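Local coordinates for protein ethanolamine kinase Pv091845 (Plasmodium vivax, PDB 2QG7) that probably phosphorylates ethanolamine, the first step in making phosphatidylethanolamine from ethanolamine, with a kinase-like fold, at residues R232-W237 with P357-Y362; L208-K213 with P289-H294. All coordinates share one frame; numbering follows the deposited sequence.

Contact 1 of 2, residues R232-W237 with P357-Y362; sequences RPSFLW and PMERAY
Three rings are each met on one face by an aliphatic carbon. P357 CD sits over the F235 ring in a CH-pi contact, 3.9 Å from the centroid and offset toward the rim, and P233 O lies in plane at that ring's edge. L236 serves two rings: its CD1 rests on a face of Y362, 3.8 Å from the centroid, and its CG above the centre of the W237 indole. At the indole edge, E359 OE2 accepts a hydrogen bond from W237 NE1 through its syn lone pair at 3.0 Å, the carboxylate turned 87° from the ring. A bend at chi2 (87°) brings the acid here, and E359 OE1 accepts from S234 OG at 2.5 Å, met from above the carboxylate plane. S234 OG, anti to its backbone N, also caps L236 N, so one hydroxyl joins the acid to the helix start. F235 N bonds P357 O at 2.8 Å, nearly along the C=O axis. M358 lays SD and CE against L236. The contact joins the start of helix 236-251 to the junction of strand 356-359 with helix 360-369, where E359 is N-cap; helix 216-226 packs behind F235 and P357, and helix 413-430 covers W237, E359 and Y362.

Contact 2 of 2, residues L208-K213 with P289-H294; sequences LLHDIK and PIVLCH
The C-terminal part of helix 196-210, with I212 just beyond it, packs on strand 290-293 chiefly through L209 and H210. H210 has CG anti to its carbonyl carbon (chi1 -71°), which carries the imidazole across V291 at about a right angle. V291 CG2, in the crowded position between its own backbone N and carbonyl carbon, lies over one face of the H210 ring, 3.6 Å from the centroid, in a CH-pi contact shifted toward the CG and CD2 rim. H210 CD2, at the ring edge, lies 3.1 Å from L292 O, close to the ring plane, and C293 SG stands obliquely to the ring. L209 instead holds CG anti to the backbone N (chi1 163°), so that it branches over the strand backbone. L209 CG meets L292 O at 3.2 Å, its CD1 touches L292 CG, and its CD2 reaches H294 N at 3.5 Å and packs on H294 CB. L292 also places CG anti to its backbone N; its CD2 meets I212 CD1 obliquely at 4.1 Å, in an apolar cluster that also takes in I157 and L161 of helix 151-163.

The imidazole is gripped at both nitrogens, ND1 by Y394 OH and NE2 by D363 OD2 of helix 360-369, so its rotation is fixed while V291 supports a face. A carboxylate partner would favour a proton on NE2. D363 OD2 also holds H294 N, and H294, C295 and D296 spell the HxD motif of this kinase superfamily's catalytic loop. H210 is therefore probably second-shell: through D363 it would help to set the start of that loop, as in protein kinases, where a histidine near the end of helix αE bonds the αF aspartate that also holds the catalytic-loop backbone, whereas L209 and L292 supply apolar packing.

How the contacts relate
From the N terminus the segments run 208-213, 232-237, 289-294 and 357-362, so the two contacts alternate and their loops cross. Contact 2 closes first, bringing 289-294 back to the C-terminal part of helix 196-210 after 75 mostly helical residues. Contact 1 opens within that loop and closes later, after 119 residues, when 357-362 meets the start of helix 236-251. Their centres are about 10 Å apart, and strands 290-293 and 356-359 pair antiparallel between them: V291 N lies 2.8 Å from M358 O, a probable hydrogen bond. The two-stranded sheet thus ties helix 196-210 to helices 236-251 and 360-369 within the helical part of the kinase fold.

Contact 1 of 2, residues R232-W237 with P357-Y362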
loop_
_atom_site.group_PDB
_atom_site.type_symbol
_atom_site.label_atom_id
_atom_site.label_comp_id
_atom_site.label_asym_id
_atom_site.label_seq_id
_atom_site.Cartn_x
_atom_site.Cartn_y
_atom_site.Cartn_z
ATOM N N ARG D 232 -19.080 9.209 33.106
ATOM C CA ARG D 232 -18.871 7.880 32.486
ATOM C C ARG D 232 -18.621 7.910 30.947
ATOM O O ARG D 232 -19.320 7.224 30.180
ATOM C CB ARG D 232 -20.010 6.904 32.861
ATOM N N PRO D 233 -17.607 8.676 30.490
ATOM C CA PRO D 233 -17.499 8.848 29.048
ATOM C C PRO D 233 -16.512 7.872 28.351
ATOM O O PRO D 233 -15.754 7.140 29.016
ATOM C CB PRO D 233 -17.026 10.306 28.928
ATOM C CG PRO D 233 -15.985 10.410 30.109
ATOM C CD PRO D 233 -16.521 9.402 31.185
ATOM N N SER D 234 -16.581 7.863 27.014
ATOM C CA SER D 234 -15.679 7.130 26.150
ATOM C C SER D 234 -14.353 7.886 26.056
ATOM O O SER D 234 -14.317 9.132 26.131
ATOM C CB SER D 234 -16.311 6.965 24.768
ATOM O OG SER D 234 -15.427 6.335 23.829
ATOM N N PHE D 235 -13.262 7.126 25.905
ATOM C CA PHE D 235 -11.920 7.689 25.779
ATOM C C PHE D 235 -11.508 7.806 24.298
ATOM O O PHE D 235 -10.412 8.288 23.994
ATOM C CB PHE D 235 -10.929 6.800 26.521
ATOM C CG PHE D 235 -10.763 7.139 27.976
ATOM C CD1 PHE D 235 -9.501 7.327 28.512
ATOM C CD2 PHE D 235 -11.854 7.256 28.817
ATOM C CE1 PHE D 235 -9.340 7.622 29.872
ATOM C CE2 PHE D 235 -11.688 7.573 30.163
ATOM C CZ PHE D 235 -10.441 7.748 30.680
ATOM N N LEU D 236 -12.394 7.373 23.405
ATOM C CA LEU D 236 -12.112 7.221 21.997
ATOM C C LEU D 236 -11.936 8.541 21.262
ATOM O O LEU D 236 -10.952 8.731 20.533
ATOM C CB LEU D 236 -13.210 6.363 21.341
ATOM C CG LEU D 236 -13.312 6.105 19.845
ATOM C CD1 LEU D 236 -11.984 5.568 19.221
ATOM C CD2 LEU D 236 -14.455 5.135 19.624
ATOM N N TRP D 237 -12.891 9.444 21.458
ATOM C CA TRP D 237 -12.919 10.713 20.736
ATOM C C TRP D 237 -11.895 11.689 21.267
ATOM O O TRP D 237 -11.380 12.502 20.531
ATOM C CB TRP D 237 -14.322 11.308 20.779
ATOM C CG TRP D 237 -15.327 10.282 20.523
ATOM C CD1 TRP D 237 -16.169 9.724 21.434
ATOM C CD2 TRP D 237 -15.581 9.616 19.275
ATOM N NE1 TRP D 237 -16.956 8.776 20.835
ATOM C CE2 TRP D 237 -16.610 8.677 19.512
ATOM C CE3 TRP D 237 -15.036 9.721 17.983
ATOM C CZ2 TRP D 237 -17.118 7.857 18.513
ATOM C CZ3 TRP D 237 -15.545 8.921 16.998
ATOM C CH2 TRP D 237 -16.576 7.997 17.263
ATOM N N PRO D 357 -11.685 2.758 28.529
ATOM C CA PRO D 357 -13.134 2.692 28.309
ATOM C C PRO D 357 -13.579 3.306 26.984
ATOM O O PRO D 357 -13.403 4.472 26.761
ATOM C CB PRO D 357 -13.696 3.446 29.516
ATOM C CG PRO D 357 -12.518 3.556 30.510
ATOM C CD PRO D 357 -11.330 3.634 29.667
ATOM N N MET D 358 -14.145 2.500 26.103
ATOM C CA MET D 358 -14.652 2.992 24.830
ATOM C C MET D 358 -15.934 2.248 24.542
ATOM O O MET D 358 -16.238 1.286 25.231
ATOM C CB MET D 358 -13.646 2.673 23.708
ATOM C CG MET D 358 -12.375 3.473 23.734
ATOM S SD MET D 358 -11.326 3.253 22.275
ATOM C CE MET D 358 -9.967 4.330 22.740
ATOM N N GLU D 359 -16.639 2.663 23.492
ATOM C CA GLU D 359 -17.747 1.939 22.912
ATOM C C GLU D 359 -17.331 0.523 22.563
ATOM O O GLU D 359 -16.295 0.310 21.953
ATOM C CB GLU D 359 -18.221 2.650 21.648
ATOM C CG GLU D 359 -18.919 4.003 21.877
ATOM C CD GLU D 359 -17.988 5.197 21.940
ATOM O OE1 GLU D 359 -16.748 5.017 22.163
ATOM O OE2 GLU D 359 -18.478 6.350 21.757
ATOM N N ARG D 360 -18.163 -0.444 22.935
ATOM C CA ARG D 360 -17.903 -1.844 22.689
ATOM C C ARG D 360 -17.865 -2.145 21.224
ATOM O O ARG D 360 -17.243 -3.138 20.802
ATOM C CB ARG D 360 -18.924 -2.756 23.409
ATOM C CG ARG D 360 -20.396 -2.526 23.050
ATOM C CD ARG D 360 -21.249 -3.765 23.258
ATOM N NE ARG D 360 -22.625 -3.610 22.748
ATOM C CZ ARG D 360 -23.630 -4.497 22.881
ATOM N NH1 ARG D 360 -23.450 -5.646 23.539
ATOM N NH2 ARG D 360 -24.840 -4.232 22.358
ATOM N N ALA D 361 -18.541 -1.310 20.442
ATOM C CA ALA D 361 -18.644 -1.516 18.999
ATOM C C ALA D 361 -17.329 -1.114 18.291
ATOM O O ALA D 361 -16.955 -1.741 17.292
ATOM C CB ALA D 361 -19.804 -0.781 18.443
ATOM N N TYR D 362 -16.620 -0.111 18.830
ATOM C CA TYR D 362 -15.255 0.171 18.387
ATOM C C TYR D 362 -14.274 -1.039 18.449
ATOM O O TYR D 362 -13.558 -1.309 17.476
ATOM C CB TYR D 362 -14.675 1.336 19.147
ATOM C CG TYR D 362 -13.288 1.629 18.704
ATOM C CD1 TYR D 362 -13.043 2.423 17.565
ATOM C CD2 TYR D 362 -12.195 1.098 19.402
ATOM C CE1 TYR D 362 -11.739 2.703 17.149
ATOM C CE2 TYR D 362 -10.875 1.345 18.972
ATOM C CZ TYR D 362 -10.661 2.160 17.854
ATOM O OH TYR D 362 -9.360 2.393 17.462
#

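Contact 2 of 2, residues L208-K213 with P289-H294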
loop_
_atom_site.group_PDB
_atom_site.type_symbol
_atom_site.label_atom_id
_atom_site.label_comp_id
_atom_site.label_asym_id
_atom_site.label_seq_id
_atom_site.Cartn_x
_atom_site.Cartn_y
_atom_site.Cartn_z
ATOM N N LEU D 208 -15.941 -11.462 28.220
ATOM C CA LEU D 208 -15.327 -11.422 29.540
ATOM C C LEU D 208 -14.634 -10.091 29.866
ATOM O O LEU D 208 -14.767 -9.582 30.966
ATOM C CB LEU D 208 -14.330 -12.573 29.701
ATOM C CG LEU D 208 -14.893 -14.005 29.746
ATOM C CD1 LEU D 208 -13.779 -15.102 29.636
ATOM C CD2 LEU D 208 -15.702 -14.192 31.027
ATOM N N LEU D 209 -13.869 -9.543 28.915
ATOM C CA LEU D 209 -13.285 -8.230 29.052
ATOM C C LEU D 209 -14.364 -7.157 29.117
ATOM O O LEU D 209 -14.323 -6.248 29.948
ATOM C CB LEU D 209 -12.286 -7.978 27.900
ATOM C CG LEU D 209 -11.803 -6.565 27.543
ATOM C CD1 LEU D 209 -10.919 -6.016 28.623
ATOM C CD2 LEU D 209 -11.085 -6.564 26.217
ATOM N N HIS D 210 -15.345 -7.265 28.235
ATOM C CA HIS D 210 -16.390 -6.253 28.170
ATOM C C HIS D 210 -17.370 -6.272 29.360
ATOM O O HIS D 210 -18.085 -5.295 29.593
ATOM C CB HIS D 210 -17.093 -6.306 26.806
ATOM C CG HIS D 210 -16.232 -5.809 25.676
ATOM N ND1 HIS D 210 -16.643 -5.818 24.350
ATOM C CD2 HIS D 210 -14.975 -5.297 25.683
ATOM C CE1 HIS D 210 -15.675 -5.330 23.593
ATOM N NE2 HIS D 210 -14.655 -5.010 24.377
ATOM N N ASP D 211 -17.377 -7.380 30.108
ATOM C CA ASP D 211 -18.249 -7.573 31.279
ATOM C C ASP D 211 -17.723 -6.910 32.534
ATOM O O ASP D 211 -18.455 -6.742 33.496
ATOM C CB ASP D 211 -18.451 -9.057 31.566
ATOM C CG ASP D 211 -19.482 -9.700 30.641
ATOM O OD1 ASP D 211 -20.343 -8.962 30.101
ATOM O OD2 ASP D 211 -19.438 -10.940 30.450
ATOM N N ILE D 212 -16.454 -6.543 32.531
ATOM C CA ILE D 212 -15.833 -5.874 33.660
ATOM C C ILE D 212 -16.548 -4.561 33.954
ATOM O O ILE D 212 -16.582 -3.654 33.116
ATOM C CB ILE D 212 -14.308 -5.654 33.437
ATOM C CG1 ILE D 212 -13.596 -6.990 33.263
ATOM C CG2 ILE D 212 -13.679 -4.916 34.578
ATOM C CD1 ILE D 212 -12.156 -6.829 32.920
ATOM N N LYS D 213 -17.109 -4.478 35.162
ATOM C CA LYS D 213 -17.848 -3.305 35.613
ATOM C C LYS D 213 -16.943 -2.123 35.879
ATOM O O LYS D 213 -15.841 -2.269 36.449
ATOM C CB LYS D 213 -18.692 -3.630 36.854
ATOM C CG LYS D 213 -19.906 -4.522 36.550
ATOM C CD LYS D 213 -20.679 -4.841 37.822
ATOM C CE LYS D 213 -21.625 -6.056 37.604
ATOM N NZ LYS D 213 -22.461 -6.221 38.838
ATOM N N PRO D 289 -22.714 0.827 24.304
ATOM C CA PRO D 289 -22.276 0.822 25.705
ATOM C C PRO D 289 -20.758 0.967 25.841
ATOM O O PRO D 289 -20.012 0.258 25.187
ATOM C CB PRO D 289 -22.730 -0.543 26.211
ATOM C CG PRO D 289 -23.793 -0.982 25.207
ATOM C CD PRO D 289 -23.459 -0.390 23.926
ATOM N N ILE D 290 -20.338 1.906 26.685
ATOM C CA ILE D 290 -18.940 2.148 27.016
ATOM C C ILE D 290 -18.468 1.050 27.969
ATOM O O ILE D 290 -18.985 0.914 29.079
ATOM C CB ILE D 290 -18.747 3.532 27.689
ATOM C CG1 ILE D 290 -19.598 4.621 26.986
ATOM C CG2 ILE D 290 -17.316 3.922 27.776
ATOM C CD1 ILE D 290 -19.348 4.797 25.518
ATOM N N VAL D 291 -17.517 0.240 27.504
ATOM C CA VAL D 291 -16.974 -0.887 28.265
ATOM C C VAL D 291 -15.462 -0.777 28.320
ATOM O O VAL D 291 -14.869 0.130 27.716
ATOM C CB VAL D 291 -17.428 -2.247 27.685
ATOM C CG1 VAL D 291 -18.963 -2.311 27.649
ATOM C CG2 VAL D 291 -16.907 -2.452 26.302
ATOM N N LEU D 292 -14.818 -1.655 29.078
ATOM C CA LEU D 292 -13.357 -1.685 29.078
ATOM C C LEU D 292 -12.984 -2.440 27.830
ATOM O O LEU D 292 -13.242 -3.663 27.714
ATOM C CB LEU D 292 -12.844 -2.410 30.311
ATOM C CG LEU D 292 -11.338 -2.375 30.597
ATOM C CD1 LEU D 292 -10.777 -0.949 30.500
ATOM C CD2 LEU D 292 -11.046 -3.007 31.941
ATOM N N CYS D 293 -12.403 -1.704 26.883
ATOM C CA CYS D 293 -11.981 -2.270 25.603
ATOM C C CYS D 293 -10.495 -2.627 25.597
ATOM O O CYS D 293 -9.718 -2.084 26.352
ATOM C CB CYS D 293 -12.293 -1.267 24.512
ATOM S SG CYS D 293 -14.064 -1.024 24.208
ATOM N N HIS D 294 -10.104 -3.576 24.757
ATOM C CA HIS D 294 -8.684 -3.827 24.511
ATOM C C HIS D 294 -8.017 -2.748 23.632
ATOM O O HIS D 294 -6.924 -2.229 23.968
ATOM C CB HIS D 294 -8.488 -5.199 23.905
ATOM C CG HIS D 294 -7.040 -5.572 23.748
ATOM N ND1 HIS D 294 -6.243 -5.075 22.731
ATOM C CD2 HIS D 294 -6.251 -6.398 24.472
ATOM C CE1 HIS D 294 -5.029 -5.575 22.842
ATOM N NE2 HIS D 294 -5.007 -6.385 23.887
#